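Local coordinates for protein alcohol dehydrogenase (Aeropyrum pernix, PDB 1H2B) that probably oxidises alcohols with NAD+ as the hydride acceptor, as a zinc-containing dehydrogenase of a hyperthermophilic archaeon, at residues L281-G285 with F304-L308; N81-I85 with R157-V161. All coordinates share one frame; numbering follows the deposited sequence.

Contact 1 of 2, residues L281-G285 with F304-L308; sequences LIIVG and FEGSL. With NAJ (nicotinamide-adenine-dinucleotide (acidic form)), chain I.
Leu281 O takes the amide of Glu305 at 2.7 Å, the first of three backbone bonds that zip two parallel strands together. The Glu305 carbonyl answers to Ile283 N, which sits 41° out of the carbonyl plane, and Ile283 O then accepts Ser307 N at 3.0 Å, just past the end of the regular pairing. Apolar contacts flank this ladder. On one face Leu281 CB meets the edge of the Phe304 ring, 3.8 Å from CD2, while Ile283 CD1 rests on Phe304 CB. On the other, Ile282 divides its branches: CG2, anti to the backbone N, reaches Ser307 CB at 4.0 Å, and CD1 lies against Glu305 CB and OE1. The Glu305 carboxylate is held by Arg280 and Ser303. Cut back to an alanine here, Ile282 would lose the CD1 methyl that lies against Glu305 and is likely to open a gap beside Ser307 CB. Beyond the strands, the carbonyls of Val284 (3.0 Å) and Ser307 (2.9 Å) both accept N-H bonds from N7N of the nicotinamide carboxamide, which should fix its rotation. The parallel sheet of this Rossmann-type domain thus presents its strands' C-terminal ends to the dinucleotide.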
ATOM      1  N   LEU B 281     -13.958   7.132   7.784  1.00 12.46           N
ATOM      2  CA  LEU B 281     -14.176   8.534   8.170  1.00 13.73           C
ATOM      3  C   LEU B 281     -12.824   9.170   8.441  1.00 13.46           C
ATOM      4  O   LEU B 281     -12.103   8.737   9.348  1.00 15.28           O
ATOM      5  CB  LEU B 281     -15.094   8.616   9.403  1.00 11.74           C
ATOM      6  CG  LEU B 281     -15.209  10.005  10.063  1.00 13.45           C
ATOM      7  CD1 LEU B 281     -15.792  11.066   9.124  1.00 16.05           C
ATOM      8  CD2 LEU B 281     -16.057   9.807  11.328  1.00 17.72           C
ATOM      9  N   ILE B 282     -12.484  10.194   7.669  1.00 11.55           N
ATOM     10  CA  ILE B 282     -11.248  10.922   7.900  1.00 12.38           C
ATOM     11  C   ILE B 282     -11.598  12.108   8.765  1.00 13.64           C
ATOM     12  O   ILE B 282     -12.421  12.955   8.374  1.00 14.99           O
ATOM     13  CB  ILE B 282     -10.593  11.392   6.580  1.00 14.05           C
ATOM     14  CG1 ILE B 282     -10.506  10.262   5.532  1.00 18.40           C
ATOM     15  CG2 ILE B 282      -9.234  12.051   6.890  1.00 13.19           C
ATOM     16  CD1 ILE B 282      -9.883   9.029   6.009  1.00 19.14           C
ATOM     17  N   ILE B 283     -11.087  12.107   9.997  1.00 12.95           N
ATOM     18  CA  ILE B 283     -11.366  13.168  10.971  1.00 11.49           C
ATOM     19  C   ILE B 283     -10.272  14.238  10.894  1.00 12.05           C
ATOM     20  O   ILE B 283      -9.089  13.956  11.144  1.00 13.26           O
ATOM     21  CB  ILE B 283     -11.452  12.568  12.392  1.00 14.50           C
ATOM     22  CG1 ILE B 283     -12.654  11.627  12.428  1.00 16.95           C
ATOM     23  CG2 ILE B 283     -11.595  13.666  13.464  1.00 16.31           C
ATOM     24  CD1 ILE B 283     -12.713  10.760  13.731  1.00 17.27           C
ATOM     25  N   VAL B 284     -10.708  15.450  10.533  1.00 11.72           N
ATOM     26  CA  VAL B 284      -9.809  16.580  10.366  1.00 11.61           C
ATOM     27  C   VAL B 284     -10.215  17.673  11.337  1.00 12.26           C
ATOM     28  O   VAL B 284      -9.388  18.163  12.142  1.00 13.09           O
ATOM     29  CB  VAL B 284      -9.824  17.139   8.926  1.00 12.56           C
ATOM     30  CG1 VAL B 284      -8.874  18.330   8.892  1.00 15.59           C
ATOM     31  CG2 VAL B 284      -9.401  16.055   7.935  1.00 18.26           C
ATOM     32  N   GLY B 285     -11.482  18.075  11.269  1.00 11.83           N
ATOM     33  CA  GLY B 285     -11.999  18.997  12.298  1.00 13.50           C
ATOM     34  C   GLY B 285     -11.939  18.371  13.690  1.00 14.68           C
ATOM     35  O   GLY B 285     -11.991  17.141  13.841  1.00 15.78           O
ATOM     36  N   PHE B 304     -12.036   5.039  11.515  1.00 13.40           N
ATOM     37  CA  PHE B 304     -12.043   6.452  11.837  1.00 14.31           C
ATOM     38  C   PHE B 304     -10.584   6.876  11.904  1.00 14.31           C
ATOM     39  O   PHE B 304      -9.817   6.351  12.700  1.00 15.32           O
ATOM     40  CB  PHE B 304     -12.659   6.669  13.217  1.00 14.35           C
ATOM     41  CG  PHE B 304     -14.085   6.096  13.373  1.00 15.12           C
ATOM     42  CD1 PHE B 304     -14.448   5.470  14.542  1.00 25.23           C
ATOM     43  CD2 PHE B 304     -15.024   6.185  12.367  1.00 20.38           C
ATOM     44  CE1 PHE B 304     -15.747   4.932  14.712  1.00 26.41           C
ATOM     45  CE2 PHE B 304     -16.334   5.639  12.530  1.00 19.24           C
ATOM     46  CZ  PHE B 304     -16.672   5.022  13.670  1.00 22.01           C
ATOM     47  N   GLU B 305     -10.170   7.787  11.037  1.00 12.79           N
ATOM     48  CA  GLU B 305      -8.720   8.025  10.862  1.00 12.04           C
ATOM     49  C   GLU B 305      -8.431   9.505  10.998  1.00 13.38           C
ATOM     50  O   GLU B 305      -8.904  10.317  10.175  1.00 12.87           O
ATOM     51  CB  GLU B 305      -8.307   7.589   9.448  1.00 13.09           C
ATOM     52  CG  GLU B 305      -8.541   6.078   9.228  1.00 14.61           C
ATOM     53  CD  GLU B 305      -8.374   5.662   7.788  1.00 15.23           C
ATOM     54  OE1 GLU B 305      -7.386   6.124   7.150  1.00 17.02           O
ATOM     55  OE2 GLU B 305      -9.179   4.833   7.314  1.00 17.30           O
ATOM     56  N   GLY B 306      -7.625   9.874  11.999  1.00 12.15           N
ATOM     57  CA  GLY B 306      -7.260  11.274  12.104  1.00 12.56           C
ATOM     58  C   GLY B 306      -6.284  11.675  11.017  1.00 13.27           C
ATOM     59  O   GLY B 306      -5.535  10.855  10.482  1.00 13.37           O
ATOM     60  N   SER B 307      -6.313  12.970  10.692  1.00 12.90           N
ATOM     61  CA  SER B 307      -5.317  13.500   9.768  1.00 13.91           C
ATOM     62  C   SER B 307      -4.842  14.820  10.340  1.00 15.14           C
ATOM     63  O   SER B 307      -5.665  15.602  10.800  1.00 13.44           O
ATOM     64  CB  SER B 307      -5.932  13.716   8.375  1.00 15.82           C
ATOM     65  OG  SER B 307      -4.902  13.773   7.399  1.00 14.43           O
ATOM     66  N   LEU B 308      -3.530  15.045  10.323  1.00 13.04           N
ATOM     67  CA  LEU B 308      -2.896  16.158  11.038  1.00 12.69           C
ATOM     68  C   LEU B 308      -2.028  16.941  10.033  1.00 13.34           C
ATOM     69  O   LEU B 308      -0.986  16.446   9.606  1.00 13.84           O
ATOM     70  CB  LEU B 308      -1.990  15.608  12.164  1.00 12.83           C
ATOM     71  CG  LEU B 308      -1.176  16.683  12.923  1.00 12.91           C
ATOM     72  CD1 LEU B 308      -2.088  17.667  13.640  1.00 13.00           C
ATOM     73  CD2 LEU B 308      -0.268  15.951  13.951  1.00 14.64           C
TER
HETATM   74  PA  NAJ I1361     -14.366  26.969   9.055  1.00 17.71           P
HETATM   75  O1A NAJ I1361     -15.041  27.686  10.191  1.00 18.35           O
HETATM   76  O2A NAJ I1361     -13.816  27.781   7.871  1.00 17.12           O
HETATM   77  O5B NAJ I1361     -15.347  25.940   8.328  1.00 17.76           O
HETATM   78  C5B NAJ I1361     -16.285  25.131   9.051  1.00 17.01           C
HETATM   79  C4B NAJ I1361     -17.384  24.847   8.041  1.00 15.34           C
HETATM   80  O4B NAJ I1361     -18.256  23.866   8.639  1.00 14.23           O
HETATM   81  C3B NAJ I1361     -18.201  26.079   7.654  1.00 15.86           C
HETATM   82  O3B NAJ I1361     -18.349  26.197   6.229  1.00 18.05           O
HETATM   83  C2B NAJ I1361     -19.500  25.748   8.377  1.00 17.90           C
HETATM   84  O2B NAJ I1361     -20.658  26.386   7.817  1.00 18.14           O
HETATM   85  C1B NAJ I1361     -19.589  24.219   8.297  1.00 16.05           C
HETATM   86  N9A NAJ I1361     -20.477  23.598   9.279  1.00 17.34           N
HETATM   87  C8A NAJ I1361     -20.791  23.979  10.591  1.00 19.14           C
HETATM   88  N7A NAJ I1361     -21.643  23.066  11.131  1.00 17.28           N
HETATM   89  C5A NAJ I1361     -21.882  22.115  10.182  1.00 16.16           C
HETATM   90  C6A NAJ I1361     -22.649  20.976  10.158  1.00 17.04           C
HETATM   91  N6A NAJ I1361     -23.415  20.590  11.188  1.00 17.61           N
HETATM   92  N1A NAJ I1361     -22.613  20.186   9.039  1.00 15.51           N
HETATM   93  C2A NAJ I1361     -21.891  20.536   7.911  1.00 14.92           C
HETATM   94  N3A NAJ I1361     -21.161  21.673   7.936  1.00 13.16           N
HETATM   95  C4A NAJ I1361     -21.164  22.449   9.053  1.00 15.34           C
HETATM   96  O3  NAJ I1361     -13.230  26.077   9.717  1.00 16.09           O
HETATM   97  PN  NAJ I1361     -11.787  25.657   9.128  1.00 15.94           P
HETATM   98  O1N NAJ I1361     -10.796  26.679   9.445  1.00 15.80           O
HETATM   99  O2N NAJ I1361     -11.944  25.193   7.735  1.00 15.31           O
HETATM  100  O5D NAJ I1361     -11.451  24.444  10.124  1.00 14.60           O
HETATM  101  C5D NAJ I1361     -12.247  23.264  10.032  1.00 15.36           C
HETATM  102  C4D NAJ I1361     -11.956  22.370  11.227  1.00 14.07           C
HETATM  103  O4D NAJ I1361     -10.652  21.792  11.036  1.00 15.72           O
HETATM  104  C3D NAJ I1361     -11.869  23.116  12.557  1.00 13.51           C
HETATM  105  O3D NAJ I1361     -12.234  22.201  13.606  1.00 15.30           O
HETATM  106  C2D NAJ I1361     -10.372  23.441  12.671  1.00 16.56           C
HETATM  107  O2D NAJ I1361      -9.910  23.698  13.967  1.00 16.12           O
HETATM  108  C1D NAJ I1361      -9.820  22.112  12.125  1.00 14.56           C
HETATM  109  N1N NAJ I1361      -8.423  22.063  11.694  1.00 14.82           N
HETATM  110  C2N NAJ I1361      -7.823  20.839  11.750  1.00 14.47           C
HETATM  111  C3N NAJ I1361      -6.522  20.692  11.299  1.00 13.13           C
HETATM  112  C7N NAJ I1361      -5.852  19.363  11.421  1.00 14.95           C
HETATM  113  O7N NAJ I1361      -4.563  19.341  11.040  1.00 14.75           O
HETATM  114  N7N NAJ I1361      -6.444  18.226  11.799  1.00 13.75           N
HETATM  115  C4N NAJ I1361      -5.778  21.785  10.743  1.00 16.75           C
HETATM  116  C5N NAJ I1361      -6.527  22.980  10.553  1.00 16.34           C
HETATM  117  C6N NAJ I1361      -7.808  23.116  11.053  1.00 16.13           C

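Contact 2 of 2, residues N81-I85 with R157-V161; sequences NVGYI and REKLV
Val82 leans its isopropyl group against Leu160 of the helix segment 157-161. CG2 comes to 3.4 Å from the Leu160 carbonyl oxygen, and CB lies 3.8 Å from Leu160 CD1; the two side chains run past each other in opposite directions. With CG1 anti to the carbonyl carbon (chi1 -72°), CG2 is left between the backbone N and the carbonyl carbon, and from there it also approaches Val161 CA. Gly83 adds only its backbone, the carbonyl O lying 3.8 Å from Leu160 CD2. That same methyl group is shared with Tyr84, where it sits over one face of the ring as a CH-pi contact, 4.0 Å from the centroid and 3.5 Å from CZ. Leu160 thus divides its two methyls along the strand: CD1 goes to Val82, CD2 to Gly83 O and the Tyr84 ring. Farther out, Tyr84 OH lies 3.6 Å from both CA and CB of Arg157, touching the aliphatic base of that side chain, while the guanidinium turns away to a salt bridge with Glu158 OE2. Strand and helix segments run at 139° to each other. The strand itself is hydrogen-bonded between strands 44-52 and 100-103, and Val161 packs onto strand 354-358, so helix 157-162 packs against the mixed sheet of the GroES-like catalytic domain.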
ATOM      1  N   ASN B  81       0.995  31.059   6.897  1.00 13.53           N
ATOM      2  CA  ASN B  81       1.763  32.260   6.550  1.00 15.27           C
ATOM      3  C   ASN B  81       2.499  32.235   5.231  1.00 15.45           C
ATOM      4  O   ASN B  81       3.141  31.252   4.902  1.00 16.41           O
ATOM      5  CB  ASN B  81       2.781  32.501   7.664  1.00 16.21           C
ATOM      6  CG  ASN B  81       2.071  32.686   9.002  1.00 15.04           C
ATOM      7  OD1 ASN B  81       1.184  33.535   9.087  1.00 16.90           O
ATOM      8  ND2 ASN B  81       2.483  31.944  10.024  1.00 13.86           N
ATOM      9  N   VAL B  82       2.427  33.354   4.517  1.00 13.18           N
ATOM     10  CA  VAL B  82       3.298  33.619   3.361  1.00 15.30           C
ATOM     11  C   VAL B  82       3.967  34.974   3.545  1.00 15.76           C
ATOM     12  O   VAL B  82       3.457  35.823   4.306  1.00 15.48           O
ATOM     13  CB  VAL B  82       2.543  33.647   2.003  1.00 14.77           C
ATOM     14  CG1 VAL B  82       2.115  32.210   1.592  1.00 13.74           C
ATOM     15  CG2 VAL B  82       1.370  34.642   2.025  1.00 15.81           C
ATOM     16  N   GLY B  83       5.094  35.177   2.873  1.00 13.38           N
ATOM     17  CA  GLY B  83       5.756  36.451   3.026  1.00 14.65           C
ATOM     18  C   GLY B  83       7.012  36.489   2.173  1.00 15.52           C
ATOM     19  O   GLY B  83       7.140  35.769   1.193  1.00 16.26           O
ATOM     20  N   TYR B  84       7.897  37.390   2.577  1.00 17.92           N
ATOM     21  CA  TYR B  84       9.154  37.583   1.865  1.00 16.36           C
ATOM     22  C   TYR B  84      10.274  37.420   2.871  1.00 15.27           C
ATOM     23  O   TYR B  84      10.176  37.878   4.020  1.00 17.73           O
ATOM     24  CB  TYR B  84       9.211  38.997   1.280  1.00 16.31           C
ATOM     25  CG  TYR B  84       8.115  39.303   0.312  1.00 16.10           C
ATOM     26  CD1 TYR B  84       6.934  39.923   0.736  1.00 19.47           C
ATOM     27  CD2 TYR B  84       8.240  38.937  -1.010  1.00 16.97           C
ATOM     28  CE1 TYR B  84       5.897  40.206  -0.169  1.00 21.33           C
ATOM     29  CE2 TYR B  84       7.225  39.208  -1.926  1.00 18.40           C
ATOM     30  CZ  TYR B  84       6.064  39.842  -1.488  1.00 20.61           C
ATOM     31  OH  TYR B  84       5.068  40.131  -2.372  1.00 24.83           O
ATOM     32  N   ILE B  85      11.345  36.750   2.469  1.00 16.24           N
ATOM     33  CA  ILE B  85      12.481  36.629   3.380  1.00 16.42           C
ATOM     34  C   ILE B  85      12.876  38.046   3.795  1.00 15.90           C
ATOM     35  O   ILE B  85      12.946  38.946   2.936  1.00 18.49           O
ATOM     36  CB  ILE B  85      13.671  35.911   2.698  1.00 17.79           C
ATOM     37  CG1 ILE B  85      13.325  34.438   2.348  1.00 18.07           C
ATOM     38  CG2 ILE B  85      14.931  35.980   3.570  1.00 17.79           C
ATOM     39  CD1 ILE B  85      13.147  33.491   3.520  1.00 20.39           C
ATOM     40  N   ARG B 157       2.271  40.250  -5.475  1.00 22.82           N
ATOM     41  CA  ARG B 157       1.881  40.247  -4.071  1.00 22.52           C
ATOM     42  C   ARG B 157       0.472  39.668  -3.916  1.00 24.13           C
ATOM     43  O   ARG B 157       0.209  38.886  -2.997  1.00 23.53           O
ATOM     44  CB  ARG B 157       1.959  41.657  -3.473  1.00 23.33           C
ATOM     45  CG  ARG B 157       1.724  41.725  -1.950  1.00 24.21           C
ATOM     46  CD  ARG B 157       1.376  43.125  -1.483  1.00 32.62           C
ATOM     47  NE  ARG B 157       0.181  43.560  -2.204  1.00 35.01           N
ATOM     48  CZ  ARG B 157      -1.063  43.234  -1.859  1.00 38.54           C
ATOM     49  NH1 ARG B 157      -1.309  42.505  -0.758  1.00 30.62           N
ATOM     50  NH2 ARG B 157      -2.070  43.640  -2.619  1.00 37.39           N
ATOM     51  N   GLU B 158      -0.430  40.054  -4.815  1.00 25.39           N
ATOM     52  CA  GLU B 158      -1.807  39.587  -4.789  1.00 24.97           C
ATOM     53  C   GLU B 158      -1.890  38.057  -4.888  1.00 22.38           C
ATOM     54  O   GLU B 158      -2.630  37.430  -4.132  1.00 23.75           O
ATOM     55  CB  GLU B 158      -2.581  40.244  -5.952  1.00 28.55           C
ATOM     56  CG  GLU B 158      -2.821  41.740  -5.760  1.00 37.82           C
ATOM     57  CD  GLU B 158      -1.571  42.615  -5.962  1.00 43.47           C
ATOM     58  OE1 GLU B 158      -0.610  42.231  -6.708  1.00 39.10           O
ATOM     59  OE2 GLU B 158      -1.559  43.720  -5.354  1.00 50.86           O
ATOM     60  N   LYS B 159      -1.121  37.453  -5.792  1.00 23.76           N
ATOM     61  CA  LYS B 159      -1.147  35.996  -5.959  1.00 20.69           C
ATOM     62  C   LYS B 159      -0.517  35.340  -4.739  1.00 19.26           C
ATOM     63  O   LYS B 159      -0.969  34.254  -4.318  1.00 21.83           O
ATOM     64  CB  LYS B 159      -0.412  35.556  -7.228  1.00 25.91           C
ATOM     65  CG  LYS B 159      -1.259  35.703  -8.505  1.00 35.53           C
ATOM     66  CD  LYS B 159      -0.451  36.076  -9.781  1.00 42.25           C
ATOM     67  CE  LYS B 159       0.890  35.346  -9.936  1.00 45.77           C
ATOM     68  NZ  LYS B 159       1.979  36.275 -10.375  1.00 37.88           N
ATOM     69  N   LEU B 160       0.549  35.954  -4.215  1.00 18.24           N
ATOM     70  CA  LEU B 160       1.216  35.401  -3.003  1.00 17.89           C
ATOM     71  C   LEU B 160       0.224  35.303  -1.846  1.00 18.05           C
ATOM     72  O   LEU B 160       0.123  34.279  -1.144  1.00 17.72           O
ATOM     73  CB  LEU B 160       2.448  36.256  -2.602  1.00 20.05           C
ATOM     74  CG  LEU B 160       3.181  35.840  -1.323  1.00 21.43           C
ATOM     75  CD1 LEU B 160       3.812  34.477  -1.535  1.00 20.50           C
ATOM     76  CD2 LEU B 160       4.273  36.827  -1.031  1.00 22.79           C
ATOM     77  N   VAL B 161      -0.510  36.392  -1.627  1.00 20.76           N
ATOM     78  CA  VAL B 161      -1.453  36.454  -0.514  1.00 16.91           C
ATOM     79  C   VAL B 161      -2.568  35.414  -0.670  1.00 15.94           C
ATOM     80  O   VAL B 161      -2.981  34.767   0.313  1.00 19.88           O
ATOM     81  CB  VAL B 161      -2.065  37.885  -0.454  1.00 17.81           C
ATOM     82  CG1 VAL B 161      -3.280  37.946   0.497  1.00 23.64           C
ATOM     83  CG2 VAL B 161      -0.983  38.879  -0.017  1.00 23.29           C
TER

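Contact 1 is wholly buried, while contact 2 is buried at Val82 and Leu160 but opens to solvent at Tyr84 and Arg157. They belong to different sheets, share no strand or helix, and lie on opposite sides of the chain's centre, their own centres about 29 Å apart. Contact 1 joins neighbouring strands of the parallel nucleotide-binding sheet, where backbone bonds do most of the work and the loop ends serve the cofactor; its outer strand also pairs with a second subunit, carrying the sheet across the interface. Contact 2 instead sets a short helix on the mixed sheet of the other domain. Its cohesion is apolar and side-chain based, and no other protein chain of the assembly touches its segments.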